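Local coordinates for protein transport protein SECE2 (Mycobacterium tuberculosis, PDB 3ONR) that binds calcium ions at interfaces of three subunits in a hollow, spherical dodecamer, and may also sequester other small ligands, at residues Y5-I10 / K59-F64; E43-V48 / T55-L60. The protein carries 2 engineered substitutions. One frame throughout, in Å; residues are numbered along the deposited sequence.

How the contacts relate
From the N terminus the chain runs through strand 4-14, which carries residues 5-10, then helix 18-32, strand 38-48 and finally strand 54-65. Contact 2 closes the short loop of the hairpin 38-48/54-65 by joining residues 43-48 to 55-60. Contact 1 closes a much longer excursion, from 5-10 to 59-64, which takes in the helix and the second strand, so the hairpin turn nests within it. Both contacts use strand 54-65, the middle strand of the antiparallel sheet, and overlap at K59 and L60; 4-14 and 38-48 are its neighbours. Their centres lie about 17 Å apart, on opposite sides of the centre of the chain.

Contact 1 of 2, residues Y5-I10 / K59-F64; sequences YKVIDI and KLEVSF
The amide N of L60 meets I10 O at 2.7 Å in a nearly straight bond (N-H...O angle 173°), and K59 CA adds a CA-H...O contact to the same oxygen at 3.3 Å. I10 N returns a bond to L60 O, and the same two-way pairing recurs between I8 and V62 and between K6 and F64, giving six backbone bonds across the antiparallel strands. On the face carrying these residues, apolar groups interlock. I8 CG1, set between its backbone N and carbonyl carbon (chi1 58°), touches V62 CG2 at 3.9 Å and meets the F64 ring at its edge, near the ring plane, by CE2. F64 CG is also set between backbone N and carbonyl carbon (chi1 45°), and K6 O lies over one face of its ring, offset to the rim. K6 runs alongside F64, with its CB 3.8 Å from CE1. This pairs the first strand with the middle strand of the dodecin fold, a three-stranded antiparallel sheet packed on one helix: I10 and L60 rest on A25 of helix 18-32, and L60 also on A22 and V26. The face bearing V7, D9, E61 and S63 is more polar. E61 extends from a CG anti to its backbone N, and V7 CG1 lies against that chain, 3.4 Å from E61 CG and 3.3 Å from E61 OE1. D9 OD1 and E61 OE2 are 4.3 Å apart, probably unfavourable if both are charged; a water lies between the carboxylates, 2.8 Å from D9 OD2 and within bonding distance of E61 OE2. E61 OE1 is salt-bridged to K59 NZ of a second subunit, and K59 NZ to E61 of a third; Y5 and V7 extend the sheet into the former, D9 and I10 into the latter.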
loop_
_atom_site.group_PDB
_atom_site.type_symbol
_atom_site.label_atom_id
_atom_site.label_comp_id
_atom_site.label_asym_id
_atom_site.label_seq_id
_atom_site.Cartn_x
_atom_site.Cartn_y
_atom_site.Cartn_z
ATOM N N TYR A 5 3.549 23.291 9.975
ATOM C CA TYR A 5 4.339 23.171 8.787
ATOM C C TYR A 5 3.469 22.755 7.589
ATOM O O TYR A 5 2.407 22.127 7.779
ATOM C CB TYR A 5 5.356 22.069 8.956
ATOM C CG TYR A 5 6.256 22.323 10.138
ATOM C CD1 TYR A 5 5.851 22.005 11.435
ATOM C CD2 TYR A 5 7.577 22.806 9.924
ATOM C CE1 TYR A 5 6.668 22.278 12.512
ATOM C CE2 TYR A 5 8.414 23.134 11.028
ATOM C CZ TYR A 5 7.970 22.812 12.294
ATOM O OH TYR A 5 8.773 23.067 13.422
ATOM N N LYS A 6 3.894 23.155 6.422
ATOM C CA LYS A 6 3.219 22.754 5.195
ATOM C C LYS A 6 4.045 21.717 4.513
ATOM O O LYS A 6 5.284 21.736 4.605
ATOM C CB LYS A 6 3.041 23.984 4.282
ATOM C CG LYS A 6 2.275 23.603 2.983
ATOM C CD LYS A 6 1.775 24.874 2.303
ATOM C CE LYS A 6 1.374 24.587 0.880
ATOM N NZ LYS A 6 0.126 23.843 0.737
ATOM N N VAL A 7 3.398 20.741 3.909
ATOM C CA VAL A 7 4.161 19.639 3.258
ATOM C C VAL A 7 3.819 19.707 1.779
ATOM O O VAL A 7 2.598 19.647 1.415
ATOM C CB VAL A 7 3.619 18.234 3.785
ATOM C CG1 VAL A 7 4.413 17.025 3.115
ATOM C CG2 VAL A 7 3.730 18.213 5.239
ATOM N N ILE A 8 4.839 19.709 0.917
ATOM C CA ILE A 8 4.438 19.585 -0.477
ATOM C C ILE A 8 5.299 18.562 -1.211
ATOM O O ILE A 8 6.347 18.141 -0.698
ATOM C CB ILE A 8 4.644 20.929 -1.164
ATOM C CG1 ILE A 8 6.105 21.305 -1.023
ATOM C CG2 ILE A 8 3.774 21.975 -0.560
ATOM C CD1 ILE A 8 6.505 22.323 -2.040
ATOM N N ASP A 9 4.829 18.206 -2.395
ATOM C CA ASP A 9 5.492 17.262 -3.267
ATOM C C ASP A 9 6.039 18.072 -4.496
ATOM O O ASP A 9 5.343 18.956 -5.001
ATOM C CB ASP A 9 4.473 16.283 -3.740
ATOM C CG ASP A 9 4.303 15.063 -2.751
ATOM O OD1 ASP A 9 4.943 15.037 -1.670
ATOM O OD2 ASP A 9 3.527 14.150 -3.110
ATOM N N ILE A 10 7.347 17.902 -4.815
ATOM C CA ILE A 10 7.928 18.579 -5.973
ATOM C C ILE A 10 8.616 17.520 -6.834
ATOM O O ILE A 10 9.022 16.460 -6.303
ATOM C CB ILE A 10 9.005 19.609 -5.544
ATOM C CG1 ILE A 10 9.994 18.950 -4.567
ATOM C CG2 ILE A 10 8.340 20.773 -4.835
ATOM C CD1 ILE A 10 11.138 19.850 -4.263
ATOM N N LYS A 59 10.019 12.503 -7.716
ATOM C CA LYS A 59 9.021 13.243 -6.907
ATOM C C LYS A 59 9.544 13.108 -5.481
ATOM O O LYS A 59 9.791 11.952 -4.983
ATOM C CB LYS A 59 7.614 12.592 -7.044
ATOM C CG LYS A 59 6.582 13.333 -6.189
ATOM C CD LYS A 59 5.185 13.104 -6.719
ATOM C CE LYS A 59 4.705 11.727 -6.484
ATOM N NZ LYS A 59 3.215 11.656 -6.876
ATOM N N LEU A 60 9.670 14.264 -4.825
ATOM C CA LEU A 60 10.177 14.403 -3.470
ATOM C C LEU A 60 9.112 15.057 -2.559
ATOM O O LEU A 60 8.389 15.912 -2.995
ATOM C CB LEU A 60 11.356 15.335 -3.422
ATOM C CG LEU A 60 12.589 14.947 -4.315
ATOM C CD1 LEU A 60 13.630 15.999 -4.226
ATOM C CD2 LEU A 60 13.161 13.596 -3.816
ATOM N N GLU A 61 9.094 14.653 -1.310
ATOM C CA GLU A 61 8.169 15.331 -0.335
ATOM C C GLU A 61 9.075 16.127 0.629
ATOM O O GLU A 61 10.027 15.563 1.191
ATOM C CB GLU A 61 7.385 14.251 0.420
ATOM C CG GLU A 61 6.387 14.792 1.432
ATOM C CD GLU A 61 5.728 13.717 2.318
ATOM O OE1 GLU A 61 5.595 13.946 3.525
ATOM O OE2 GLU A 61 5.292 12.658 1.842
ATOM N N VAL A 62 8.780 17.409 0.835
ATOM C CA VAL A 62 9.518 18.239 1.794
ATOM C C VAL A 62 8.476 19.004 2.635
ATOM O O VAL A 62 7.340 19.193 2.194
ATOM C CB VAL A 62 10.464 19.304 1.062
ATOM C CG1 VAL A 62 11.546 18.527 0.279
ATOM C CG2 VAL A 62 9.632 20.170 0.096
ATOM N N SER A 63 8.895 19.463 3.811
ATOM C CA SER A 63 8.005 20.319 4.614
ATOM C C SER A 63 8.738 21.540 5.116
ATOM O O SER A 63 9.976 21.551 5.169
ATOM C CB SER A 63 7.430 19.524 5.760
ATOM O OG SER A 63 8.480 18.943 6.535
ATOM N N PHE A 64 7.999 22.567 5.519
ATOM C CA PHE A 64 8.610 23.822 6.009
ATOM C C PHE A 64 7.611 24.540 6.854
ATOM O O PHE A 64 6.389 24.330 6.740
ATOM C CB PHE A 64 9.010 24.764 4.802
ATOM C CG PHE A 64 7.935 24.875 3.719
ATOM C CD1 PHE A 64 6.949 25.842 3.785
ATOM C CD2 PHE A 64 7.854 23.939 2.732
ATOM C CE1 PHE A 64 5.929 25.896 2.838
ATOM C CE2 PHE A 64 6.851 24.001 1.758
ATOM C CZ PHE A 64 5.888 24.957 1.815
HETATM O O HOH W 1 3.809 12.619 -0.783
HETATM O O HOH W 2 1.613 13.374 -4.396
#

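Contact 2 of 2, residues E43-V48 / T55-L60; sequences EQDMAV and TYRIKL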
loop_
_atom_site.group_PDB
_atom_site.type_symbol
_atom_site.label_atom_id
_atom_site.label_comp_id
_atom_site.label_asym_id
_atom_site.label_seq_id
_atom_site.Cartn_x
_atom_site.Cartn_y
_atom_site.Cartn_z
ATOM N N GLU A 43 8.492 8.884 -5.671
ATOM C CA GLU A 43 8.396 8.120 -6.965
ATOM C C GLU A 43 9.536 8.507 -7.873
ATOM O O GLU A 43 10.077 9.585 -7.748
ATOM C CB GLU A 43 7.011 8.443 -7.629
ATOM C CG GLU A 43 6.774 7.597 -8.878
ATOM C CD GLU A 43 5.329 7.747 -9.408
ATOM O OE1 GLU A 43 5.089 8.592 -10.319
ATOM O OE2 GLU A 43 4.433 6.996 -8.923
ATOM N N GLN A 44 9.920 7.611 -8.797
ATOM C CA GLN A 44 10.904 7.922 -9.833
ATOM C C GLN A 44 10.343 7.392 -11.156
ATOM O O GLN A 44 9.584 6.391 -11.247
ATOM C CB GLN A 44 12.236 7.182 -9.550
ATOM C CG GLN A 44 12.952 7.739 -8.333
ATOM C CD GLN A 44 14.045 6.838 -7.867
ATOM O OE1 GLN A 44 15.234 7.131 -8.052
ATOM N NE2 GLN A 44 13.649 5.694 -7.346
ATOM N N ASP A 45 10.668 8.140 -12.184
ATOM C CA ASP A 45 10.317 7.688 -13.519
ATOM C C ASP A 45 11.321 8.231 -14.521
ATOM O O ASP A 45 12.291 8.950 -14.176
ATOM C CB ASP A 45 8.828 7.938 -13.906
ATOM C CG ASP A 45 8.494 9.425 -14.195
ATOM O OD1 ASP A 45 7.272 9.765 -14.267
ATOM O OD2 ASP A 45 9.449 10.187 -14.424
ATOM N N MET A 46 11.102 7.829 -15.762
ATOM C CA MET A 46 11.814 8.426 -16.890
ATOM C C MET A 46 10.831 8.834 -17.980
ATOM O O MET A 46 9.878 8.104 -18.298
ATOM C CB MET A 46 12.836 7.475 -17.488
ATOM C CG MET A 46 13.879 7.062 -16.505
ATOM S SD MET A 46 14.345 5.357 -16.916
ATOM C CE MET A 46 15.311 5.680 -18.281
ATOM N N ALA A 47 11.053 10.025 -18.530
ATOM C CA ALA A 47 10.377 10.417 -19.746
ATOM C C ALA A 47 11.299 10.173 -20.909
ATOM O O ALA A 47 12.522 10.353 -20.812
ATOM C CB ALA A 47 9.979 11.878 -19.664
ATOM N N VAL A 48 10.739 9.696 -22.010
ATOM C CA VAL A 48 11.539 9.369 -23.168
ATOM C C VAL A 48 10.953 10.162 -24.357
ATOM O O VAL A 48 9.724 10.218 -24.506
ATOM C CB VAL A 48 11.490 7.844 -23.444
ATOM C CG1 VAL A 48 12.731 7.421 -24.258
ATOM C CG2 VAL A 48 11.482 7.079 -22.130
ATOM N N THR A 55 14.873 11.634 -19.772
ATOM C CA THR A 55 14.943 12.601 -18.728
ATOM C C THR A 55 14.597 11.774 -17.508
ATOM O O THR A 55 13.537 11.159 -17.488
ATOM C CB THR A 55 13.897 13.735 -18.953
ATOM O OG1 THR A 55 14.240 14.435 -20.139
ATOM C CG2 THR A 55 13.878 14.694 -17.783
ATOM N N TYR A 56 15.454 11.793 -16.496
ATOM C CA TYR A 56 15.125 11.135 -15.198
ATOM C C TYR A 56 14.297 12.087 -14.338
ATOM O O TYR A 56 14.622 13.290 -14.224
ATOM C CB TYR A 56 16.417 10.792 -14.456
ATOM C CG TYR A 56 17.243 9.861 -15.287
ATOM C CD1 TYR A 56 18.224 10.356 -16.176
ATOM C CD2 TYR A 56 17.010 8.476 -15.216
ATOM C CE1 TYR A 56 18.988 9.486 -17.007
ATOM C CE2 TYR A 56 17.801 7.592 -16.043
ATOM C CZ TYR A 56 18.751 8.133 -16.913
ATOM O OH TYR A 56 19.451 7.269 -17.764
ATOM N N ARG A 57 13.208 11.594 -13.771
ATOM C CA ARG A 57 12.329 12.504 -13.023
ATOM C C ARG A 57 12.075 11.907 -11.624
ATOM O O ARG A 57 11.975 10.680 -11.461
ATOM C CB ARG A 57 10.975 12.673 -13.723
ATOM C CG ARG A 57 11.101 13.127 -15.224
ATOM C CD ARG A 57 9.759 13.607 -15.807
ATOM N NE ARG A 57 8.772 12.527 -15.856
ATOM C CZ ARG A 57 7.625 12.566 -16.530
ATOM N NH1 ARG A 57 7.319 13.653 -17.266
ATOM N NH2 ARG A 57 6.785 11.513 -16.450
ATOM N N ILE A 58 12.047 12.752 -10.584
ATOM C CA ILE A 58 11.924 12.200 -9.219
ATOM C C ILE A 58 11.015 13.115 -8.374
ATOM O O ILE A 58 11.188 14.319 -8.437
ATOM C CB ILE A 58 13.293 11.968 -8.561
ATOM C CG1 ILE A 58 13.159 11.314 -7.180
ATOM C CG2 ILE A 58 14.061 13.328 -8.389
ATOM C CD1 ILE A 58 14.536 10.717 -6.727
ATOM N N LYS A 59 10.019 12.503 -7.716
ATOM C CA LYS A 59 9.021 13.243 -6.907
ATOM C C LYS A 59 9.544 13.108 -5.481
ATOM O O LYS A 59 9.791 11.952 -4.983
ATOM C CB LYS A 59 7.614 12.592 -7.044
ATOM C CG LYS A 59 6.582 13.333 -6.189
ATOM C CD LYS A 59 5.185 13.104 -6.719
ATOM C CE LYS A 59 4.705 11.727 -6.484
ATOM N NZ LYS A 59 3.215 11.656 -6.876
ATOM N N LEU A 60 9.670 14.264 -4.825
ATOM C CA LEU A 60 10.177 14.403 -3.470
ATOM C C LEU A 60 9.112 15.057 -2.559
ATOM O O LEU A 60 8.389 15.912 -2.995
ATOM C CB LEU A 60 11.356 15.335 -3.422
ATOM C CG LEU A 60 12.589 14.947 -4.315
ATOM C CD1 LEU A 60 13.630 15.999 -4.226
ATOM C CD2 LEU A 60 13.161 13.596 -3.816
#
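R57 grips the D45 carboxylate side-on with two nitrogens, closing the contact firmly on this face. NE donates to OD2 of D45 at 2.8 Å in an almost straight bond (177°), on the syn side of the carboxylate and in the guanidinium plane, while R57 NH2 reaches D45 OD1 at 2.8 Å from above the carboxylate plane. D45 CG sits between its backbone N and carbonyl carbon (chi1 73°); OD2 also lies close against R57 CB, at 3.0 Å. A47 CB covers one guanidinium face, off toward the rim. The strands form an antiparallel beta hairpin, and D45 and M46 pair onward with a strand of a neighbouring subunit, extending the sheet. The face of the hairpin bearing Q44, M46, Y56 and I58 is buried and closely packed. M46 runs beside Y56, its CG 3.7 Å from Y56 CD2 and its sulfur in an oblique Met-aromatic contact with the ring; W18 meets Y56 edge-to-face and also touches M46. Q44 likewise lies alongside I58, with CG 3.7 Å from I58 CD1, and packs on Q44 of two other subunits. The E43 end is looser: K59 N still bonds firmly to E43 O, but the return bond from E43 N to K59 O is weak, at 3.4 Å. There the side chains barely touch, E43 CB lying 4.2 Å from CE of K59, whose ammonium engages E61 of another subunit.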